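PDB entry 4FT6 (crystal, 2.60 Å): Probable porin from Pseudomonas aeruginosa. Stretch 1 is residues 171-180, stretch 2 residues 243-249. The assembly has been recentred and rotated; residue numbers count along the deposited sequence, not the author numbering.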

# COMPACT_ATOMS: atom_id res chain seq x y z
N SER A 171 7.24 -9.98 -10.42
CA SER A 171 8.51 -10.43 -9.85
C SER A 171 8.48 -10.10 -8.36
O SER A 171 7.50 -9.50 -7.89
N VAL A 172 9.50 -10.47 -7.60
CA VAL A 172 9.38 -10.22 -6.16
C VAL A 172 10.25 -9.08 -5.71
O VAL A 172 11.37 -8.93 -6.20
N ASP A 173 9.71 -8.28 -4.80
CA ASP A 173 10.36 -7.04 -4.37
C ASP A 173 11.76 -7.29 -3.86
O ASP A 173 11.99 -8.22 -3.09
N GLY A 174 12.71 -6.48 -4.33
CA GLY A 174 14.08 -6.58 -3.88
C GLY A 174 14.91 -7.64 -4.57
O GLY A 174 16.13 -7.64 -4.43
N ARG A 175 14.27 -8.55 -5.31
CA ARG A 175 15.01 -9.62 -5.99
C ARG A 175 15.13 -9.41 -7.50
O ARG A 175 16.24 -9.33 -8.04
N GLY A 176 14.00 -9.34 -8.18
CA GLY A 176 14.02 -9.24 -9.62
C GLY A 176 14.71 -10.44 -10.25
O GLY A 176 14.95 -11.45 -9.58
N GLY A 177 15.06 -10.34 -11.53
CA GLY A 177 15.63 -11.46 -12.23
C GLY A 177 14.57 -12.46 -12.68
O GLY A 177 14.39 -12.70 -13.89
N ALA A 178 13.88 -13.07 -11.71
CA ALA A 178 12.88 -14.09 -12.00
C ALA A 178 11.51 -13.44 -12.17
O ALA A 178 11.08 -12.69 -11.31
N PHE A 179 10.82 -13.72 -13.27
CA PHE A 179 9.50 -13.11 -13.48
C PHE A 179 8.38 -14.15 -13.59
O PHE A 179 8.65 -15.33 -13.85
N SER A 180 7.13 -13.72 -13.42
CA SER A 180 6.00 -14.62 -13.65
C SER A 180 4.83 -13.99 -14.39
O SER A 180 4.50 -12.83 -14.17
N ALA A 243 10.92 -23.06 -8.88
CA ALA A 243 11.64 -22.36 -7.83
C ALA A 243 12.77 -21.52 -8.41
O ALA A 243 13.95 -21.72 -8.09
N LYS A 244 12.40 -20.55 -9.24
CA LYS A 244 13.39 -19.77 -9.99
C LYS A 244 14.31 -18.91 -9.12
O LYS A 244 15.50 -18.78 -9.41
N LEU A 245 13.78 -18.36 -8.04
CA LEU A 245 14.63 -17.64 -7.11
C LEU A 245 15.41 -18.59 -6.21
O LEU A 245 16.13 -18.14 -5.33
N GLY A 246 15.28 -19.90 -6.44
CA GLY A 246 15.87 -20.90 -5.56
C GLY A 246 14.95 -21.25 -4.39
O GLY A 246 13.77 -20.89 -4.39
N GLU A 247 15.48 -21.94 -3.39
CA GLU A 247 14.71 -22.22 -2.18
C GLU A 247 14.50 -20.95 -1.37
O GLU A 247 15.45 -20.22 -1.11
N LEU A 248 13.25 -20.70 -0.98
CA LEU A 248 12.90 -19.49 -0.23
C LEU A 248 12.24 -19.92 1.07
O LEU A 248 11.56 -20.95 1.13
N GLU A 249 12.44 -19.12 2.11
CA GLU A 249 11.99 -19.50 3.44
C GLU A 249 11.78 -18.26 4.29
O GLU A 249 12.72 -17.74 4.90

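The two stretches meet as loops, without a helix or strand pairing to organise them, and the contact is small: 326 Å² buried, both sides summed. Backbones come nearest at Ala178 and Lys244, whose CA atoms lie 6.0 Å apart.

Apolar packing centres on Leu245, which has the largest covered area of any residue here, 93 Å². It occupies the type I turn from Ala243 to Gly246, closed by the bond from Gly246 N to Ala243 O (2.8 Å). Its CA-to-CB bond points toward stretch 1, and the m,t rotamer (chi1 -80°, chi2 -178°) places its branched end among Val172, Arg175, Gly176 and Ala178. Leu245 CD1 lies 3.4 Å from Val172 CG1, a tight approach made by a valine whose chi1 of 1° falls between wells, and 3.8 Å from Arg175 CB. Leu245 CD2 rests 3.9 Å from Gly176 O. Ala178 CB, also directed toward stretch 2, sits 3.9 Å from Leu245 CG and 3.8 Å from Lys244 CB; this short side chain thus touches two consecutive residues of the turn.

Arg175 extends the apolar patch with a charged group. Its m,m,t chain carries Arg175 NH1 to 3.7 Å from Leu248 CD2, a van der Waals contact with the leucine, itself m,t and pointing toward stretch 1. The guanidinium is approached obliquely, and NH2 is hydrogen-bonded elsewhere in the structure.

The polar link is a single hydrogen bond, Lys244 NZ to Phe179 O at 2.9 Å. Lysine chi angles of -75°, 156°, 90° and -177° (m,t,p,t) bring the ammonium to that carbonyl. The partner is backbone: Phe179 directs its CA-to-CB bond away (chi1 -69°, m), and its side chain comes no nearer to stretch 2 than the 5.4 Å between Phe179 CB and Lys244 NZ. No water or bound group enters this description.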

# COMPACT_ATOMS: atom_id res chain seq x y z
CB SER A 171 9.69 -9.72 -10.53
OG SER A 171 9.76 -8.37 -10.14
CB VAL A 172 9.55 -11.50 -5.29
CG1 VAL A 172 9.83 -12.70 -6.18
CG2 VAL A 172 10.60 -11.31 -4.20
CB ASP A 173 9.55 -6.34 -3.28
CG ASP A 173 10.00 -4.92 -3.07
OD1 ASP A 173 10.93 -4.71 -2.27
OD2 ASP A 173 9.45 -4.00 -3.73
CB ARG A 175 14.38 -11.00 -5.72
CG ARG A 175 14.13 -11.34 -4.26
CD ARG A 175 15.41 -11.52 -3.47
NE ARG A 175 15.16 -11.91 -2.08
CZ ARG A 175 15.32 -13.14 -1.59
NH1 ARG A 175 15.73 -14.11 -2.38
NH2 ARG A 175 15.06 -13.40 -0.31
CB ALA A 178 12.83 -15.11 -10.88
CB PHE A 179 9.50 -12.22 -14.72
CG PHE A 179 10.32 -10.97 -14.57
CD1 PHE A 179 9.75 -9.79 -14.09
CD2 PHE A 179 11.68 -10.96 -14.88
CE1 PHE A 179 10.53 -8.61 -13.93
CE2 PHE A 179 12.46 -9.78 -14.72
CZ PHE A 179 11.88 -8.61 -14.24
CB SER A 180 5.51 -15.22 -12.34
OG SER A 180 4.63 -16.30 -12.59
CB ALA A 243 12.17 -23.35 -6.79
CB LYS A 244 12.69 -18.93 -11.04
CG LYS A 244 12.22 -19.77 -12.21
CD LYS A 244 11.07 -19.09 -12.92
CE LYS A 244 11.55 -18.17 -14.01
NZ LYS A 244 10.37 -17.50 -14.61
CB LEU A 245 13.82 -16.66 -6.27
CG LEU A 245 13.50 -15.36 -7.02
CD1 LEU A 245 12.75 -14.44 -6.11
CD2 LEU A 245 14.79 -14.69 -7.48
CB GLU A 247 15.43 -23.27 -1.31
CG GLU A 247 15.45 -24.66 -1.92
CD GLU A 247 16.34 -25.63 -1.16
OE1 GLU A 247 17.20 -25.18 -0.37
OE2 GLU A 247 16.19 -26.86 -1.37
CB LEU A 248 11.96 -18.61 -1.04
CG LEU A 248 12.53 -18.10 -2.37
CD1 LEU A 248 11.44 -17.45 -3.22
CD2 LEU A 248 13.66 -17.11 -2.09
CB GLU A 249 13.03 -20.41 4.10
CG GLU A 249 12.61 -20.96 5.46
CD GLU A 249 13.80 -21.43 6.30
OE1 GLU A 249 14.80 -20.69 6.39
OE2 GLU A 249 13.72 -22.53 6.88